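Local coordinates for glutaredoxin related protein (Sulfolobus solfataricus, PDB 4MNN), which probably catalyses the oxidation, reduction or exchange of disulfide bonds in other proteins, as a glutaredoxin-family protein disulfide oxidoreductase built on thioredoxin folds, at residues F30-F33 with K34-N38; N69-W72 with P73-S77; Y148-S152 with V153-I157. All coordinates share one frame; numbering follows the deposited sequence.

Overall arrangement
From the N terminus the chain reaches contact 1 first, where helix 27-33 ends and turns into edge strand 38-41. Contact 2 follows at the start of helix 71-83, and contact 3 comes last, in the turn between helix 142-147 and strand 155-158 at the other edge of the mixed sheet. Each is one continuous piece of chain, so the three stand in series without nesting or crossing. Contacts 1 and 2 touch: the rings of Phe30 and Phe33 pack on Phe74, and Phe33 also meets Leu75. Contact 3 stays apart, its centre about 31 Å from that of contact 1, and belongs to the second thioredoxin unit, beside its CxxC.

Contact 1: F30-F33 with K34-N38; sequences FHEF and KNYVN
Phe33 and Val37 meet at the C-terminal end of helix 27-33, where the thioredoxin-like fold turns from a helix into an edge strand of its sheet. Backbone bonds make the turn. Lys34 N donates to Phe30 O in the helical manner, and Asn35 N reaches Glu32 O at 3.1 Å from above the carbonyl plane. Phe33 O is gripped twice: Val37 N lies nearly along the C=O axis at 2.9 Å, while Tyr36 N stands 48° out of the plane at 2.8 Å. Two donors thus converge on one oxygen as the chain turns off the helix.

The polar side chains cross over the outside of this turn. Asn35 has CG anti to its carbonyl carbon (chi1 -55°), which lays the amide back over the end of the helix, with CG 3.3 Å from Glu32 O. The carboxylate of Glu32 comes to the same amide with its plane 83° from the amide plane, so the two groups meet almost perpendicular. A water bridges the helix end and the amide, donating to His31 O and to Asn35 OD1.

Apolar side-chain contact within the turn is limited to Phe33 CB and Val37 CG2, 4.3 Å apart; the Phe33 ring packs elsewhere. Phe30 CD2 sits 3.6 Å above one face of the Phe33 ring, offset toward the rim, while Ile7 and Leu11 of helix 4-11 and Leu78 of helix 71-83 also pack on this ring. Val37 in turn rests on Ile21 of strand 19-24.

On the outer side, a second water lies in the plane of the Tyr36 ring at its edge, where it accepts a hydrogen bond from Tyr36 OH at 2.7 Å.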
loop_
_atom_site.group_PDB
_atom_site.type_symbol
_atom_site.label_atom_id
_atom_site.label_comp_id
_atom_site.label_asym_id
_atom_site.label_seq_id
_atom_site.Cartn_x
_atom_site.Cartn_y
_atom_site.Cartn_z
ATOM N N PHE A 30 -4.211 5.964 -12.833
ATOM C CA PHE A 30 -5.231 6.464 -11.934
ATOM C C PHE A 30 -6.371 7.272 -12.535
ATOM O O PHE A 30 -7.416 7.437 -11.898
ATOM C CB PHE A 30 -4.523 7.212 -10.818
ATOM C CG PHE A 30 -3.800 6.300 -9.892
ATOM C CD1 PHE A 30 -2.414 6.299 -9.825
ATOM C CD2 PHE A 30 -4.528 5.360 -9.132
ATOM C CE1 PHE A 30 -1.721 5.350 -9.010
ATOM C CE2 PHE A 30 -3.858 4.433 -8.336
ATOM C CZ PHE A 30 -2.467 4.422 -8.274
ATOM N N HIS A 31 -6.187 7.768 -13.757
ATOM C CA HIS A 31 -7.258 8.511 -14.446
ATOM C C HIS A 31 -8.497 7.572 -14.507
ATOM O O HIS A 31 -9.634 8.007 -14.329
ATOM C CB HIS A 31 -6.787 8.889 -15.858
ATOM C CG HIS A 31 -7.791 9.661 -16.667
ATOM N ND1 HIS A 31 -8.788 9.054 -17.384
ATOM C CD2 HIS A 31 -7.937 10.998 -16.872
ATOM C CE1 HIS A 31 -9.519 9.970 -17.998
ATOM N NE2 HIS A 31 -9.021 11.159 -17.700
ATOM N N GLU A 32 -8.263 6.285 -14.734
ATOM C CA GLU A 32 -9.361 5.304 -14.786
ATOM C C GLU A 32 -10.022 5.114 -13.405
ATOM O O GLU A 32 -11.241 4.915 -13.308
ATOM C CB GLU A 32 -8.824 3.942 -15.276
ATOM C CG GLU A 32 -9.890 2.888 -15.618
ATOM C CD GLU A 32 -10.806 3.332 -16.755
ATOM O OE1 GLU A 32 -10.463 4.307 -17.449
ATOM O OE2 GLU A 32 -11.870 2.702 -16.962
ATOM N N PHE A 33 -9.228 5.179 -12.337
ATOM C CA PHE A 33 -9.770 5.016 -10.968
ATOM C C PHE A 33 -10.767 6.123 -10.649
ATOM O O PHE A 33 -11.697 5.952 -9.869
ATOM C CB PHE A 33 -8.634 5.087 -9.930
ATOM C CG PHE A 33 -7.814 3.836 -9.817
ATOM C CD1 PHE A 33 -7.039 3.376 -10.880
ATOM C CD2 PHE A 33 -7.809 3.118 -8.632
ATOM C CE1 PHE A 33 -6.266 2.237 -10.766
ATOM C CE2 PHE A 33 -7.018 1.945 -8.508
ATOM C CZ PHE A 33 -6.252 1.510 -9.578
ATOM N N LYS A 34 -10.535 7.287 -11.233
ATOM C CA LYS A 34 -11.371 8.442 -11.008
ATOM C C LYS A 34 -12.833 8.170 -11.373
ATOM O O LYS A 34 -13.749 8.825 -10.869
ATOM C CB LYS A 34 -10.801 9.614 -11.825
ATOM C CG LYS A 34 -10.752 10.920 -11.098
ATOM C CD LYS A 34 -10.090 11.974 -11.954
ATOM C CE LYS A 34 -10.460 13.370 -11.473
ATOM N NZ LYS A 34 -10.075 13.548 -10.047
ATOM N N ASN A 35 -13.060 7.164 -12.218
ATOM C CA ASN A 35 -14.418 6.844 -12.625
ATOM C C ASN A 35 -15.145 6.246 -11.445
ATOM O O ASN A 35 -16.369 6.266 -11.402
ATOM C CB ASN A 35 -14.446 5.845 -13.806
ATOM C CG ASN A 35 -13.643 6.316 -15.008
ATOM O OD1 ASN A 35 -13.669 7.493 -15.382
ATOM N ND2 ASN A 35 -12.929 5.393 -15.632
ATOM N N TYR A 36 -14.396 5.753 -10.451
ATOM C CA TYR A 36 -14.996 5.100 -9.288
ATOM C C TYR A 36 -14.742 5.661 -7.909
ATOM O O TYR A 36 -15.566 5.471 -7.020
ATOM C CB TYR A 36 -14.603 3.602 -9.243
ATOM C CG TYR A 36 -14.738 2.932 -10.578
ATOM C CD1 TYR A 36 -13.639 2.755 -11.401
ATOM C CD2 TYR A 36 -15.994 2.611 -11.083
ATOM C CE1 TYR A 36 -13.782 2.294 -12.696
ATOM C CE2 TYR A 36 -16.153 2.148 -12.372
ATOM C CZ TYR A 36 -15.054 1.996 -13.179
ATOM O OH TYR A 36 -15.219 1.578 -14.484
ATOM N N VAL A 37 -13.590 6.296 -7.691
ATOM C CA VAL A 37 -13.262 6.850 -6.372
ATOM C C VAL A 37 -12.666 8.240 -6.545
ATOM O O VAL A 37 -12.324 8.629 -7.659
ATOM C CB VAL A 37 -12.240 5.990 -5.593
ATOM C CG1 VAL A 37 -12.817 4.592 -5.317
ATOM C CG2 VAL A 37 -10.890 5.883 -6.414
ATOM N N ASN A 38 -12.536 8.987 -5.454
ATOM C CA ASN A 38 -11.961 10.327 -5.583
ATOM C C ASN A 38 -10.481 10.154 -5.783
ATOM O O ASN A 38 -9.849 9.385 -5.051
ATOM C CB ASN A 38 -12.191 11.128 -4.296
ATOM C CG ASN A 38 -13.683 11.284 -3.967
ATOM O OD1 ASN A 38 -14.480 11.605 -4.834
ATOM N ND2 ASN A 38 -14.046 11.072 -2.714
HETATM O O HOH W 1 -11.524 9.502 -15.329
HETATM O O HOH W 2 -12.931 0.866 -15.826
#

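Contact 2: N69-W72 with P73-S77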
loop_
_atom_site.group_PDB
_atom_site.type_symbol
_atom_site.label_atom_id
_atom_site.label_comp_id
_atom_site.label_asym_id
_atom_site.label_seq_id
_atom_site.Cartn_x
_atom_site.Cartn_y
_atom_site.Cartn_z
ATOM N N ASN A 69 2.178 -7.731 -10.207
ATOM C CA ASN A 69 1.517 -8.503 -9.145
ATOM C C ASN A 69 1.112 -7.733 -7.870
ATOM O O ASN A 69 0.505 -8.304 -6.943
ATOM C CB ASN A 69 2.313 -9.806 -8.832
ATOM C CG ASN A 69 3.566 -9.587 -7.987
ATOM O OD1 ASN A 69 4.283 -10.549 -7.654
ATOM N ND2 ASN A 69 3.845 -8.347 -7.650
ATOM N N GLU A 70 1.414 -6.434 -7.832
ATOM C CA GLU A 70 1.021 -5.605 -6.680
ATOM C C GLU A 70 -0.346 -4.953 -6.920
ATOM O O GLU A 70 -0.973 -4.396 -6.007
ATOM C CB GLU A 70 2.077 -4.514 -6.414
ATOM C CG GLU A 70 3.406 -5.081 -5.893
ATOM C CD GLU A 70 3.279 -5.778 -4.520
ATOM O OE1 GLU A 70 2.355 -5.460 -3.742
ATOM O OE2 GLU A 70 4.139 -6.642 -4.186
ATOM N N LEU A 71 -0.850 -5.031 -8.145
ATOM C CA LEU A 71 -2.140 -4.398 -8.395
ATOM C C LEU A 71 -3.306 -5.102 -7.680
ATOM O O LEU A 71 -4.200 -4.442 -7.147
ATOM C CB LEU A 71 -2.441 -4.342 -9.909
ATOM C CG LEU A 71 -3.803 -3.697 -10.242
ATOM C CD1 LEU A 71 -3.798 -2.222 -9.826
ATOM C CD2 LEU A 71 -4.072 -3.797 -11.750
ATOM N N TRP A 72 -3.309 -6.430 -7.686
ATOM C CA TRP A 72 -4.402 -7.163 -7.081
ATOM C C TRP A 72 -4.529 -6.846 -5.589
ATOM O O TRP A 72 -5.640 -6.541 -5.107
ATOM C CB TRP A 72 -4.208 -8.658 -7.359
ATOM C CG TRP A 72 -5.185 -9.560 -6.667
ATOM C CD1 TRP A 72 -6.553 -9.440 -6.636
ATOM C CD2 TRP A 72 -4.865 -10.725 -5.905
ATOM N NE1 TRP A 72 -7.101 -10.467 -5.890
ATOM C CE2 TRP A 72 -6.086 -11.270 -5.432
ATOM C CE3 TRP A 72 -3.660 -11.371 -5.576
ATOM C CZ2 TRP A 72 -6.139 -12.421 -4.640
ATOM C CZ3 TRP A 72 -3.717 -12.522 -4.784
ATOM C CH2 TRP A 72 -4.953 -13.032 -4.331
ATOM N N PRO A 73 -3.415 -6.929 -4.830
ATOM C CA PRO A 73 -3.465 -6.624 -3.395
ATOM C C PRO A 73 -3.891 -5.169 -3.183
ATOM O O PRO A 73 -4.627 -4.859 -2.266
ATOM C CB PRO A 73 -2.033 -6.835 -2.923
ATOM C CG PRO A 73 -1.469 -7.774 -3.893
ATOM C CD PRO A 73 -2.107 -7.487 -5.216
ATOM N N PHE A 74 -3.431 -4.279 -4.054
ATOM C CA PHE A 74 -3.757 -2.856 -3.919
ATOM C C PHE A 74 -5.275 -2.629 -4.072
ATOM O O PHE A 74 -5.904 -1.978 -3.233
ATOM C CB PHE A 74 -2.960 -2.055 -4.971
ATOM C CG PHE A 74 -3.308 -0.587 -5.007
ATOM C CD1 PHE A 74 -2.905 0.266 -3.977
ATOM C CD2 PHE A 74 -4.032 -0.064 -6.067
ATOM C CE1 PHE A 74 -3.229 1.642 -4.013
ATOM C CE2 PHE A 74 -4.364 1.316 -6.105
ATOM C CZ PHE A 74 -3.956 2.153 -5.069
ATOM N N LEU A 75 -5.869 -3.193 -5.118
ATOM C CA LEU A 75 -7.309 -3.077 -5.323
ATOM C C LEU A 75 -8.062 -3.727 -4.177
ATOM O O LEU A 75 -9.083 -3.213 -3.734
ATOM C CB LEU A 75 -7.735 -3.752 -6.640
ATOM C CG LEU A 75 -7.263 -3.012 -7.882
ATOM C CD1 LEU A 75 -7.581 -3.828 -9.096
ATOM C CD2 LEU A 75 -7.902 -1.620 -7.921
ATOM N N ASN A 76 -7.581 -4.866 -3.697
ATOM C CA ASN A 76 -8.236 -5.516 -2.579
ATOM C C ASN A 76 -8.234 -4.621 -1.349
ATOM O O ASN A 76 -9.194 -4.617 -0.564
ATOM C CB ASN A 76 -7.512 -6.799 -2.200
ATOM C CG ASN A 76 -8.250 -8.032 -2.626
ATOM O OD1 ASN A 76 -8.806 -8.086 -3.704
ATOM N ND2 ASN A 76 -8.213 -9.061 -1.785
ATOM N N SER A 77 -7.144 -3.897 -1.134
ATOM C CA SER A 77 -7.089 -3.063 0.044
ATOM C C SER A 77 -8.093 -1.950 -0.066
ATOM O O SER A 77 -8.670 -1.530 0.930
ATOM C CB SER A 77 -5.691 -2.456 0.280
ATOM O OG SER A 77 -5.343 -1.471 -0.694
#
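Leu71 overlaps Leu75 one turn further along helix 71-83, an i to i+4 pair near the helix start in the thioredoxin-like fold. The two side chains cross obliquely, Leu71 CG meeting Leu75 CD1 at 4.0 Å. Leu71 CD1 also comes to 4.3 Å from Phe74 CD2, and the Phe74 ring packs on Phe30 and Phe33 of helix 27-33.

Trp72 takes the outer side. With CG anti to the backbone N (chi1 174°), its indole runs alongside Asn76, both pointing the same way and their planes 61° apart; NE1 of Trp72 is 3.7 Å from Asn76 OD1. Asn76 ND2 has a weak hydrogen bond to Glu119 of helix 114-127.

Pro73 brings no N-H, so it is accommodated in the first turn, with CD 3.2 Å from Asn69 O. Its ring and the side chain of Glu70 touch Pro115 of helix 114-127, and Glu70 also meets Cys114, beside the probable redox site. The i to i+4 bonds here are Phe74 N to Glu70 O, Leu75 N to Leu71 O, with an N-H...O angle of 172°, and Asn76 N to Trp72 O. Further on, Ser77 OG donates back to Phe74 O at 2.6 Å.

Contact 3: Y148-S152 with V153-I157; sequences YRVLS and VPKII
The cis-proline turn of the thioredoxin fold lies here: the peptide bond between Val153 and Pro154 is cis, and the chain then enters strand 155-158. Where Tyr148 faces Ile157, helix 142-147 has just ended in a Schellman motif, with Arg149, of positive phi, at C-prime. The chain then turns back at Leu151 to Val153, so the two halves run roughly antiparallel (153°). No direct hydrogen bond joins them; the contact is made by side-chain packing.

At the end away from the bend, the Tyr148 side chain lies at a slant to Ile157. Ile157 CG2 meets ring atom CD2 of Tyr148 at 3.6 Å, while Ile157 CG1 lies 3.9 Å from Tyr148 CB. With CG1 anti to its carbonyl carbon and CG2 anti to its backbone N (chi1 -58°), Ile157 presents both branches to the tyrosine. An alanine here would lose both of them and is likely to leave a gap beside the Tyr148 ring and CB, so that the ring could shift. The ring's far end is held separately, Tyr148 OH being hydrogen-bonded to Asp160 and Lys104.

Nearer the bend, Val150 CG1 touches Val153 CG1 at 3.9 Å, the side chains crossing at about a right angle, and Val150 CG1 also lies 4.1 Å from Lys155 CB. Ser152 O is 3.6 Å from Lys155 CB. At the bend, one water donates to Pro154 O at 2.6 Å and is hydrogen-bonded to Ser152 OG.

Val153 and Pro154 both touch Cys111 and Cys114, the CxxC pair seen as a disulfide, consistent with the place of the cis-proline beside the redox site in thioredoxins. Beyond them, Lys155 and Ile157 pair through their backbones with Phe106 and Lys104 of antiparallel strand 101-107, while Pro154 and Ile156 lie against Thr117 of helix 114-127.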
loop_
_atom_site.group_PDB
_atom_site.type_symbol
_atom_site.label_atom_id
_atom_site.label_comp_id
_atom_site.label_asym_id
_atom_site.label_seq_id
_atom_site.Cartn_x
_atom_site.Cartn_y
_atom_site.Cartn_z
ATOM N N TYR A 148 18.339 1.043 3.968
ATOM C CA TYR A 148 17.949 -0.026 4.880
ATOM C C TYR A 148 18.609 -1.367 4.570
ATOM O O TYR A 148 18.238 -2.412 5.136
ATOM C CB TYR A 148 16.408 -0.127 4.942
ATOM C CG TYR A 148 15.791 1.128 5.528
ATOM C CD1 TYR A 148 15.250 2.108 4.696
ATOM C CD2 TYR A 148 15.843 1.385 6.900
ATOM C CE1 TYR A 148 14.778 3.310 5.208
ATOM C CE2 TYR A 148 15.367 2.601 7.431
ATOM C CZ TYR A 148 14.838 3.550 6.570
ATOM O OH TYR A 148 14.345 4.763 7.042
ATOM N N ARG A 149 19.622 -1.337 3.698
ATOM C CA ARG A 149 20.402 -2.532 3.374
ATOM C C ARG A 149 19.590 -3.715 2.857
ATOM O O ARG A 149 19.855 -4.888 3.159
ATOM C CB ARG A 149 21.219 -2.949 4.613
ATOM C CG ARG A 149 22.176 -1.855 5.133
ATOM C CD ARG A 149 23.066 -2.466 6.232
ATOM N NE ARG A 149 24.221 -1.669 6.638
ATOM C CZ ARG A 149 24.245 -0.345 6.786
ATOM N NH1 ARG A 149 23.159 0.393 6.546
ATOM N NH2 ARG A 149 25.363 0.247 7.205
ATOM N N VAL A 150 18.618 -3.387 2.033
ATOM C CA VAL A 150 17.739 -4.380 1.438
ATOM C C VAL A 150 18.375 -5.009 0.195
ATOM O O VAL A 150 18.893 -4.301 -0.672
ATOM C CB VAL A 150 16.380 -3.701 1.070
ATOM C CG1 VAL A 150 15.400 -4.726 0.370
ATOM C CG2 VAL A 150 15.751 -3.095 2.363
ATOM N N LEU A 151 18.394 -6.339 0.152
ATOM C CA LEU A 151 18.864 -7.070 -1.025
ATOM C C LEU A 151 17.596 -7.827 -1.494
ATOM O O LEU A 151 16.854 -7.362 -2.391
ATOM C CB LEU A 151 20.029 -8.035 -0.683
ATOM C CG LEU A 151 21.382 -7.359 -0.424
ATOM C CD1 LEU A 151 22.411 -8.404 -0.005
ATOM C CD2 LEU A 151 21.840 -6.640 -1.705
ATOM N N SER A 152 17.282 -8.941 -0.857
ATOM C CA SER A 152 16.085 -9.672 -1.274
ATOM C C SER A 152 14.796 -9.026 -0.709
ATOM O O SER A 152 14.801 -8.295 0.322
ATOM C CB SER A 152 16.173 -11.137 -0.840
ATOM O OG SER A 152 16.035 -11.292 0.573
ATOM N N VAL A 153 13.695 -9.299 -1.397
ATOM C CA VAL A 153 12.379 -8.801 -0.962
ATOM C C VAL A 153 11.445 -10.023 -0.931
ATOM O O VAL A 153 11.761 -11.054 -1.533
ATOM C CB VAL A 153 11.849 -7.720 -1.936
ATOM C CG1 VAL A 153 12.680 -6.432 -1.806
ATOM C CG2 VAL A 153 11.954 -8.229 -3.442
ATOM N N PRO A 154 10.330 -9.955 -0.177
ATOM C CA PRO A 154 9.930 -8.806 0.639
ATOM C C PRO A 154 10.837 -8.653 1.853
ATOM O O PRO A 154 11.406 -9.637 2.353
ATOM C CB PRO A 154 8.503 -9.162 1.075
ATOM C CG PRO A 154 8.558 -10.677 1.166
ATOM C CD PRO A 154 9.304 -11.021 -0.110
ATOM N N LYS A 155 10.966 -7.417 2.342
ATOM C CA LYS A 155 11.771 -7.168 3.537
ATOM C C LYS A 155 11.035 -6.079 4.339
ATOM O O LYS A 155 10.699 -5.043 3.784
ATOM C CB LYS A 155 13.179 -6.674 3.154
ATOM C CG LYS A 155 14.084 -6.460 4.404
ATOM C CD LYS A 155 14.236 -7.763 5.235
ATOM C CE LYS A 155 15.049 -7.522 6.526
ATOM N NZ LYS A 155 15.085 -8.742 7.450
ATOM N N ILE A 156 10.765 -6.330 5.623
ATOM C CA ILE A 156 10.052 -5.342 6.432
ATOM C C ILE A 156 11.048 -4.737 7.405
ATOM O O ILE A 156 11.867 -5.456 8.006
ATOM C CB ILE A 156 8.915 -5.983 7.282
ATOM C CG1 ILE A 156 7.947 -6.780 6.386
ATOM C CG2 ILE A 156 8.163 -4.896 8.015
ATOM C CD1 ILE A 156 6.933 -7.683 7.206
ATOM N N ILE A 157 10.987 -3.420 7.520
ATOM C CA ILE A 157 11.841 -2.662 8.439
ATOM C C ILE A 157 10.912 -2.032 9.472
ATOM O O ILE A 157 9.955 -1.347 9.123
ATOM C CB ILE A 157 12.607 -1.521 7.693
ATOM C CG1 ILE A 157 13.462 -2.112 6.571
ATOM C CG2 ILE A 157 13.470 -0.705 8.715
ATOM C CD1 ILE A 157 14.554 -3.069 7.030
HETATM O O HOH W 3 13.938 -10.314 2.648
#